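Local coordinates for hypothetical protein yxiM (Bacillus subtilis, PDB 2O14), which is an uncharacterised member of the GDSL lipolytic family that probably hydrolyses ester bonds, with a beta-sandwich domain ahead of its hydrolase domain, at residues 98-103 against 111-116; 93-98 against 117-122; 253-258 against 301-306. All coordinates share one frame; numbering follows the deposited sequence.

Interaction 1. Residues 98-103 against 111-116. With SO4 (sulfate ion), chain C.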
loop_
_atom_site.group_PDB
_atom_site.type_symbol
_atom_site.label_atom_id
_atom_site.label_comp_id
_atom_site.label_asym_id
_atom_site.label_seq_id
_atom_site.Cartn_x
_atom_site.Cartn_y
_atom_site.Cartn_z
ATOM N N THR A 98 -10.659 8.262 -11.836
ATOM C CA THR A 98 -10.091 6.965 -11.509
ATOM C C THR A 98 -11.046 5.902 -10.983
ATOM O O THR A 98 -11.899 6.184 -10.152
ATOM C CB THR A 98 -8.988 7.152 -10.437
ATOM O OG1 THR A 98 -7.962 8.009 -10.954
ATOM C CG2 THR A 98 -8.389 5.806 -10.022
ATOM N N ALA A 99 -10.886 4.678 -11.477
ATOM C CA ALA A 99 -11.670 3.545 -10.991
ATOM C C ALA A 99 -10.733 2.931 -9.941
ATOM O O ALA A 99 -11.043 2.899 -8.757
ATOM C CB ALA A 99 -11.943 2.552 -12.117
ATOM N N ARG A 100 -9.570 2.468 -10.387
ATOM C CA ARG A 100 -8.572 1.901 -9.482
ATOM C C ARG A 100 -7.228 1.890 -10.193
ATOM O O ARG A 100 -7.083 1.274 -11.251
ATOM C CB ARG A 100 -8.949 0.478 -9.048
ATOM C CG ARG A 100 -7.919 -0.151 -8.114
ATOM C CD ARG A 100 -8.512 -1.264 -7.274
ATOM N NE ARG A 100 -8.998 -2.378 -8.078
ATOM C CZ ARG A 100 -8.214 -3.204 -8.767
ATOM N NH1 ARG A 100 -6.894 -3.047 -8.754
ATOM N NH2 ARG A 100 -8.752 -4.196 -9.465
ATOM N N ALA A 101 -6.250 2.579 -9.612
ATOM C CA ALA A 101 -4.924 2.670 -10.206
ATOM C C ALA A 101 -3.826 2.749 -9.154
ATOM O O ALA A 101 -4.081 3.084 -7.996
ATOM C CB ALA A 101 -4.853 3.896 -11.109
ATOM N N SER A 102 -2.606 2.424 -9.567
ATOM C CA SER A 102 -1.446 2.478 -8.683
ATOM C C SER A 102 -0.449 3.477 -9.252
ATOM O O SER A 102 -0.532 3.856 -10.419
ATOM C CB SER A 102 -0.783 1.100 -8.575
ATOM O OG SER A 102 -1.604 0.188 -7.855
ATOM N N VAL A 103 0.488 3.912 -8.420
ATOM C CA VAL A 103 1.507 4.847 -8.857
ATOM C C VAL A 103 2.840 4.122 -8.852
ATOM O O VAL A 103 3.130 3.356 -7.927
ATOM C CB VAL A 103 1.592 6.071 -7.918
ATOM C CG1 VAL A 103 2.806 6.915 -8.265
ATOM C CG2 VAL A 103 0.344 6.916 -8.057
ATOM N N VAL A 111 2.499 3.476 -4.673
ATOM C CA VAL A 111 1.192 3.543 -4.013
ATOM C C VAL A 111 0.296 2.481 -4.650
ATOM O O VAL A 111 0.218 2.390 -5.874
ATOM C CB VAL A 111 0.514 4.934 -4.178
ATOM C CG1 VAL A 111 -0.752 4.996 -3.326
ATOM C CG2 VAL A 111 1.473 6.049 -3.764
ATOM N N ILE A 112 -0.387 1.689 -3.828
ATOM C CA ILE A 112 -1.227 0.622 -4.357
ATOM C C ILE A 112 -2.735 0.859 -4.360
ATOM O O ILE A 112 -3.333 1.194 -3.337
ATOM C CB ILE A 112 -0.969 -0.718 -3.608
ATOM C CG1 ILE A 112 0.501 -1.134 -3.740
ATOM C CG2 ILE A 112 -1.883 -1.804 -4.164
ATOM C CD1 ILE A 112 0.964 -1.384 -5.179
ATOM N N ASN A 113 -3.335 0.666 -5.530
ATOM C CA ASN A 113 -4.777 0.779 -5.724
ATOM C C ASN A 113 -5.529 1.964 -5.129
ATOM O O ASN A 113 -6.420 1.782 -4.296
ATOM C CB ASN A 113 -5.457 -0.515 -5.251
ATOM C CG ASN A 113 -5.096 -1.716 -6.111
ATOM O OD1 ASN A 113 -5.113 -2.850 -5.641
ATOM N ND2 ASN A 113 -4.783 -1.472 -7.383
HETATM N N MSE A 114 -5.187 3.172 -5.561
HETATM C CA MSE A 114 -5.902 4.359 -5.113
HETATM C C MSE A 114 -7.210 4.298 -5.916
HETATM O O MSE A 114 -7.219 3.791 -7.040
HETATM C CB MSE A 114 -5.118 5.625 -5.479
HETATM C CG MSE A 114 -3.776 5.777 -4.776
HETATM SE SE MSE A 114 -2.705 7.188 -5.603
HETATM C CE MSE A 114 -2.545 6.352 -7.340
ATOM N N THR A 115 -8.309 4.793 -5.356
ATOM C CA THR A 115 -9.582 4.752 -6.081
ATOM C C THR A 115 -10.331 6.078 -6.031
ATOM O O THR A 115 -10.070 6.917 -5.166
ATOM C CB THR A 115 -10.520 3.645 -5.526
ATOM O OG1 THR A 115 -10.951 3.995 -4.205
ATOM C CG2 THR A 115 -9.801 2.293 -5.480
ATOM N N GLY A 116 -11.257 6.264 -6.968
ATOM C CA GLY A 116 -12.036 7.488 -7.000
ATOM C C GLY A 116 -11.371 8.641 -7.732
ATOM O O GLY A 116 -10.148 8.815 -7.656
HETATM S S SO4 C . -12.491 -3.938 -8.538
HETATM O O1 SO4 C . -11.884 -2.616 -8.785
HETATM O O2 SO4 C . -13.287 -4.354 -9.711
HETATM O O3 SO4 C . -13.365 -3.846 -7.349
HETATM O O4 SO4 C . -11.436 -4.942 -8.299
#
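Ala101 and Met114 face each other as an antiparallel hydrogen-bonded pair, Val103 and Val111 as another, and the one-residue shift between the two pairs is a beta bulge that sets Ile112 and Asn113 against the single residue Ser102. The first pair is held in both directions, with Ala101 N 3.0 Å from Met114 O and Met114 N 2.7 Å from Ala101 O.

At the bulge a side chain takes over from the backbone. Ser102 turns its hydroxyl anti to its own carbonyl carbon (chi1 -70°), which brings OG within 2.9 Å of Asn113 N, and the N-H points almost straight at it (173°). Asn113, one of the two bulge residues facing Ser102, has a left-handed backbone conformation. Its CB lies 3.7 Å from CD of Arg100, the two side chains running side by side in the same direction.

Beyond this, the Arg100 chain bends at chi3 (63°), and the guanidinium meets a sulfate, probably from the crystallisation liquor, with one edge: NE bonds sulfate O1 and NH2 bonds O4, each at 3.0 Å. Lys140 binds the same ion. On the other side of the hairpin the CB atoms of Val103 and Val111 pack at 4.1 Å.

Strand 100-105 has strand 131-138 along its other side, while strand 108-115 is outermost in this sheet. Val103 and Met114 lie against Val93 and Leu95 of strand 87-95 in the facing sheet, and Tyr177 from a loop covers Val111 and Met114.

Interaction 2. Residues 93-98 against 117-122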
loop_
_atom_site.group_PDB
_atom_site.type_symbol
_atom_site.label_atom_id
_atom_site.label_comp_id
_atom_site.label_asym_id
_atom_site.label_seq_id
_atom_site.Cartn_x
_atom_site.Cartn_y
_atom_site.Cartn_z
ATOM N N VAL A 93 0.425 12.847 -4.654
ATOM C CA VAL A 93 -0.183 12.503 -5.933
ATOM C C VAL A 93 -1.674 12.797 -5.961
ATOM O O VAL A 93 -2.388 12.492 -5.008
ATOM C CB VAL A 93 -0.008 10.999 -6.253
ATOM C CG1 VAL A 93 -0.632 10.675 -7.607
ATOM C CG2 VAL A 93 1.457 10.626 -6.229
ATOM N N THR A 94 -2.134 13.384 -7.062
ATOM C CA THR A 94 -3.549 13.689 -7.247
ATOM C C THR A 94 -3.926 13.156 -8.624
ATOM O O THR A 94 -3.493 13.694 -9.641
ATOM C CB THR A 94 -3.826 15.206 -7.223
ATOM O OG1 THR A 94 -3.305 15.775 -6.015
ATOM C CG2 THR A 94 -5.330 15.463 -7.293
ATOM N N LEU A 95 -4.732 12.100 -8.654
ATOM C CA LEU A 95 -5.144 11.485 -9.909
ATOM C C LEU A 95 -6.296 12.205 -10.600
ATOM O O LEU A 95 -6.884 13.139 -10.056
ATOM C CB LEU A 95 -5.556 10.025 -9.666
ATOM C CG LEU A 95 -4.581 9.087 -8.945
ATOM C CD1 LEU A 95 -5.160 7.672 -8.901
ATOM C CD2 LEU A 95 -3.238 9.097 -9.672
ATOM N N GLY A 96 -6.608 11.753 -11.812
ATOM C CA GLY A 96 -7.719 12.312 -12.565
ATOM C C GLY A 96 -8.895 11.386 -12.312
ATOM O O GLY A 96 -9.010 10.832 -11.216
ATOM N N ASN A 97 -9.767 11.201 -13.298
ATOM C CA ASN A 97 -10.903 10.300 -13.106
ATOM C C ASN A 97 -10.316 8.907 -12.943
ATOM O O ASN A 97 -9.568 8.430 -13.800
ATOM C CB ASN A 97 -11.853 10.380 -14.298
ATOM C CG ASN A 97 -12.548 11.722 -14.381
ATOM O OD1 ASN A 97 -13.326 11.975 -15.299
ATOM N ND2 ASN A 97 -12.271 12.593 -13.411
ATOM N N THR A 98 -10.659 8.262 -11.836
ATOM C CA THR A 98 -10.091 6.965 -11.509
ATOM C C THR A 98 -11.046 5.902 -10.983
ATOM O O THR A 98 -11.899 6.184 -10.152
ATOM C CB THR A 98 -8.988 7.152 -10.437
ATOM O OG1 THR A 98 -7.962 8.009 -10.954
ATOM C CG2 THR A 98 -8.389 5.806 -10.022
ATOM N N ASP A 117 -12.179 9.423 -8.445
ATOM C CA ASP A 117 -11.683 10.579 -9.185
ATOM C C ASP A 117 -10.965 11.523 -8.227
ATOM O O ASP A 117 -11.447 11.776 -7.125
ATOM C CB ASP A 117 -12.839 11.351 -9.830
ATOM C CG ASP A 117 -13.630 10.523 -10.814
ATOM O OD1 ASP A 117 -13.182 9.408 -11.157
ATOM O OD2 ASP A 117 -14.699 11.001 -11.255
ATOM N N GLY A 118 -9.817 12.045 -8.648
ATOM C CA GLY A 118 -9.085 12.971 -7.806
ATOM C C GLY A 118 -8.486 12.357 -6.558
ATOM O O GLY A 118 -8.107 13.075 -5.632
ATOM N N ALA A 119 -8.394 11.032 -6.531
ATOM C CA ALA A 119 -7.821 10.329 -5.388
ATOM C C ALA A 119 -6.448 10.903 -5.082
ATOM O O ALA A 119 -5.685 11.220 -5.992
ATOM C CB ALA A 119 -7.706 8.850 -5.692
ATOM N N GLU A 120 -6.129 11.029 -3.799
ATOM C CA GLU A 120 -4.842 11.579 -3.405
ATOM C C GLU A 120 -4.151 10.728 -2.359
ATOM O O GLU A 120 -4.793 9.997 -1.607
ATOM C CB GLU A 120 -5.021 12.986 -2.837
ATOM C CG GLU A 120 -5.870 13.908 -3.684
ATOM C CD GLU A 120 -5.930 15.310 -3.109
ATOM O OE1 GLU A 120 -4.918 16.040 -3.205
ATOM O OE2 GLU A 120 -6.986 15.678 -2.552
ATOM N N ASP A 121 -2.828 10.818 -2.329
ATOM C CA ASP A 121 -2.029 10.101 -1.351
ATOM C C ASP A 121 -0.646 10.709 -1.418
ATOM O O ASP A 121 -0.332 11.442 -2.359
ATOM C CB ASP A 121 -1.938 8.607 -1.662
ATOM C CG ASP A 121 -1.677 7.776 -0.414
ATOM O OD1 ASP A 121 -1.140 8.324 0.577
ATOM O OD2 ASP A 121 -2.010 6.576 -0.425
ATOM N N THR A 122 0.179 10.401 -0.427
ATOM C CA THR A 122 1.526 10.940 -0.370
ATOM C C THR A 122 2.529 9.853 -0.010
ATOM O O THR A 122 2.230 8.961 0.779
ATOM C CB THR A 122 1.609 12.057 0.692
ATOM O OG1 THR A 122 0.691 13.100 0.352
ATOM C CG2 THR A 122 3.010 12.630 0.764
HETATM O O HOH W 1 -4.518 18.297 -4.873
#
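Val93 and Asp121 bond each other through both backbone groups; the shorter bond runs from Val93 N to Asp121 O at 2.8 Å. Leu95 N follows with a 3.0 Å bond to Ala119 O. Past the strand ends the pairing continues through turns, where Gly118 N reaches Gly96 O at 3.0 Å from well above the carbonyl plane. Here a carboxylate joins in: Asp117 OD1 accepts the N-H of Thr98, 2.9 Å from N, on its anti side and somewhat out of plane, while OD2 is held by Ser58. The flat ends of Asp117 and Asn97 are stacked, their planes 20° apart.

Thr94 and Glu120 form a non-hydrogen-bonded pair, their side chains side by side and pointing the same way. A water spans them, lying 3.0 Å from Thr94 OG1 and donating to Glu120 OE1 at 2.8 Å. OE2 of the same carboxylate makes a salt bridge to Lys63. An alanine in place of Glu120 would probably leave Lys63 without this mate and the water without the carboxylate oxygen it donates to.

Apolar contact is slight, with Leu95 CD1 4.3 Å from Ala119 CB; Ala119 also touches Met114 of the other sheet.

Backbone bonds thus hold the strands together, Asp117 extends the polar link into the turn, and Glu120 ties its strand both to Thr94 through water and to Lys63 through charge.

Interaction 3. Residues 253-258 against 301-306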
loop_
_atom_site.group_PDB
_atom_site.type_symbol
_atom_site.label_atom_id
_atom_site.label_comp_id
_atom_site.label_asym_id
_atom_site.label_seq_id
_atom_site.Cartn_x
_atom_site.Cartn_y
_atom_site.Cartn_z
ATOM N N GLU A 253 2.910 -24.893 -0.640
ATOM C CA GLU A 253 3.432 -23.853 -1.525
ATOM C C GLU A 253 3.406 -22.530 -0.774
ATOM O O GLU A 253 4.375 -21.772 -0.784
ATOM C CB GLU A 253 2.589 -23.725 -2.799
ATOM C CG GLU A 253 3.343 -23.047 -3.949
ATOM C CD GLU A 253 2.434 -22.525 -5.055
ATOM O OE1 GLU A 253 1.434 -23.202 -5.384
ATOM O OE2 GLU A 253 2.732 -21.437 -5.606
ATOM N N PHE A 254 2.284 -22.260 -0.125
ATOM C CA PHE A 254 2.116 -21.041 0.649
ATOM C C PHE A 254 3.308 -20.848 1.582
ATOM O O PHE A 254 3.950 -19.796 1.586
ATOM C CB PHE A 254 0.830 -21.131 1.467
ATOM C CG PHE A 254 0.716 -20.086 2.531
ATOM C CD1 PHE A 254 0.403 -18.769 2.201
ATOM C CD2 PHE A 254 0.918 -20.419 3.871
ATOM C CE1 PHE A 254 0.290 -17.792 3.191
ATOM C CE2 PHE A 254 0.809 -19.451 4.873
ATOM C CZ PHE A 254 0.492 -18.133 4.533
ATOM N N LYS A 255 3.597 -21.884 2.362
ATOM C CA LYS A 255 4.691 -21.863 3.326
ATOM C C LYS A 255 6.046 -21.616 2.655
ATOM O O LYS A 255 6.869 -20.864 3.179
ATOM C CB LYS A 255 4.696 -23.187 4.096
ATOM C CG LYS A 255 5.560 -23.231 5.341
ATOM C CD LYS A 255 5.323 -24.543 6.088
ATOM C CE LYS A 255 6.315 -24.745 7.223
ATOM N NZ LYS A 255 6.291 -23.612 8.175
ATOM N N GLU A 256 6.269 -22.242 1.499
ATOM C CA GLU A 256 7.523 -22.089 0.751
ATOM C C GLU A 256 7.728 -20.666 0.233
ATOM O O GLU A 256 8.814 -20.102 0.357
ATOM C CB GLU A 256 7.545 -23.023 -0.455
ATOM C CG GLU A 256 7.530 -24.504 -0.155
ATOM C CD GLU A 256 7.370 -25.331 -1.426
ATOM O OE1 GLU A 256 8.130 -25.087 -2.394
ATOM O OE2 GLU A 256 6.489 -26.220 -1.463
ATOM N N VAL A 257 6.685 -20.112 -0.379
ATOM C CA VAL A 257 6.729 -18.763 -0.927
ATOM C C VAL A 257 6.941 -17.754 0.188
ATOM O O VAL A 257 7.753 -16.832 0.066
ATOM C CB VAL A 257 5.417 -18.417 -1.657
ATOM C CG1 VAL A 257 5.420 -16.947 -2.067
ATOM C CG2 VAL A 257 5.257 -19.311 -2.875
HETATM N N MSE A 258 6.192 -17.934 1.271
HETATM C CA MSE A 258 6.287 -17.057 2.431
HETATM C C MSE A 258 7.704 -17.084 2.987
HETATM O O MSE A 258 8.265 -16.042 3.316
HETATM C CB MSE A 258 5.297 -17.507 3.506
HETATM C CG MSE A 258 3.840 -17.272 3.144
HETATM SE SE MSE A 258 3.319 -15.412 3.375
HETATM C CE MSE A 258 3.092 -15.443 5.309
ATOM N N ILE A 301 1.855 -20.266 9.309
ATOM C CA ILE A 301 2.360 -18.962 9.715
ATOM C C ILE A 301 3.081 -19.077 11.063
ATOM O O ILE A 301 4.140 -18.480 11.260
ATOM C CB ILE A 301 1.209 -17.931 9.820
ATOM C CG1 ILE A 301 0.518 -17.792 8.461
ATOM C CG2 ILE A 301 1.751 -16.577 10.254
ATOM C CD1 ILE A 301 -0.701 -16.900 8.475
ATOM N N LEU A 302 2.514 -19.850 11.986
ATOM C CA LEU A 302 3.133 -20.031 13.300
ATOM C C LEU A 302 4.478 -20.735 13.130
ATOM O O LEU A 302 5.489 -20.319 13.696
ATOM C CB LEU A 302 2.229 -20.869 14.211
ATOM C CG LEU A 302 0.816 -20.334 14.463
ATOM C CD1 LEU A 302 0.015 -21.365 15.241
ATOM C CD2 LEU A 302 0.883 -19.017 15.222
ATOM N N ALA A 303 4.481 -21.801 12.337
ATOM C CA ALA A 303 5.694 -22.567 12.087
ATOM C C ALA A 303 6.795 -21.706 11.466
ATOM O O ALA A 303 7.952 -21.760 11.891
ATOM C CB ALA A 303 5.379 -23.747 11.178
ATOM N N LEU A 304 6.431 -20.913 10.462
ATOM C CA LEU A 304 7.384 -20.038 9.786
ATOM C C LEU A 304 8.030 -19.035 10.734
ATOM O O LEU A 304 9.210 -18.718 10.600
ATOM C CB LEU A 304 6.694 -19.283 8.646
ATOM C CG LEU A 304 6.507 -20.029 7.323
ATOM C CD1 LEU A 304 5.509 -19.285 6.439
ATOM C CD2 LEU A 304 7.853 -20.162 6.630
ATOM N N ALA A 305 7.258 -18.531 11.690
ATOM C CA ALA A 305 7.787 -17.558 12.640
ATOM C C ALA A 305 8.921 -18.163 13.468
ATOM O O ALA A 305 9.925 -17.503 13.748
ATOM C CB ALA A 305 6.673 -17.068 13.550
ATOM N N GLU A 306 8.753 -19.427 13.845
ATOM C CA GLU A 306 9.738 -20.147 14.647
ATOM C C GLU A 306 10.924 -20.595 13.803
ATOM O O GLU A 306 12.078 -20.413 14.192
ATOM C CB GLU A 306 9.078 -21.366 15.293
ATOM C CG GLU A 306 7.825 -21.021 16.082
ATOM C CD GLU A 306 7.023 -22.246 16.484
ATOM O OE1 GLU A 306 6.607 -23.007 15.580
ATOM O OE2 GLU A 306 6.805 -22.445 17.701
#
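Phe254 is the first residue of 253-258 to meet the other helix: the rim of its ring, at CZ, touches CG1 of Ile301 at 3.9 Å. With CG anti to the backbone N (chi1 167°) the ring is carried toward the second helix, and it meets Ile301 with its edge, CG1 lying close to the ring plane. One face of the same ring is covered from within its own helix by CG of Met258, 3.6 Å above the plane and displaced toward the rim. Tyr297 also meets this ring.

Lys255 comes next and makes a double use of its length. Its methylenes slide past Leu304 in the opposite direction, CG lying 3.9 Å from CG of Leu304. The chain then bends at chi4 (56°), putting NZ beside CB of Ala303 at 3.1 Å. The charge is met by Glu307, just beyond the second segment, in a salt bridge.

One turn on, Met258 packs CB against CD1 of Leu304 at 3.4 Å, closer than ordinary carbon contact. Leu304 therefore sits against both Lys255 and Met258, and its CD2 also rests 3.7 Å from Lys255 O.

The short helix axes pass 10.4 Å apart at 33°, running broadly the same way. Helix 251-266 links strands 233-237 and 271-275, and helix 298-307 links 271-275 to 311-313. Two successive beta-alpha-beta crossovers thus place their helices next to each other beside the parallel sheet, as expected of the alpha/beta/alpha SGNH hydrolase fold.

How the interactions relate
Interactions 1 and 2 belong to the galactose-binding-like domain and interaction 3 to the hydrolase domain. The first two have centres 7 Å apart and share Thr98. Along the chain, the hairpin of interaction 1 is nested inside the loop closed by interaction 2; strands 87-95 and 120-127 pair in one sheet while the strands between them pair in the facing one, and the two contacts touch across the sandwich. Interaction 3 follows later in sequence, its centre about 30 Å from that of interaction 1. The side chain of Asn113 lies about 8 Å from that of Ser171, the probable nucleophile, which puts interaction 1 on the side of the sandwich toward the hydrolase domain.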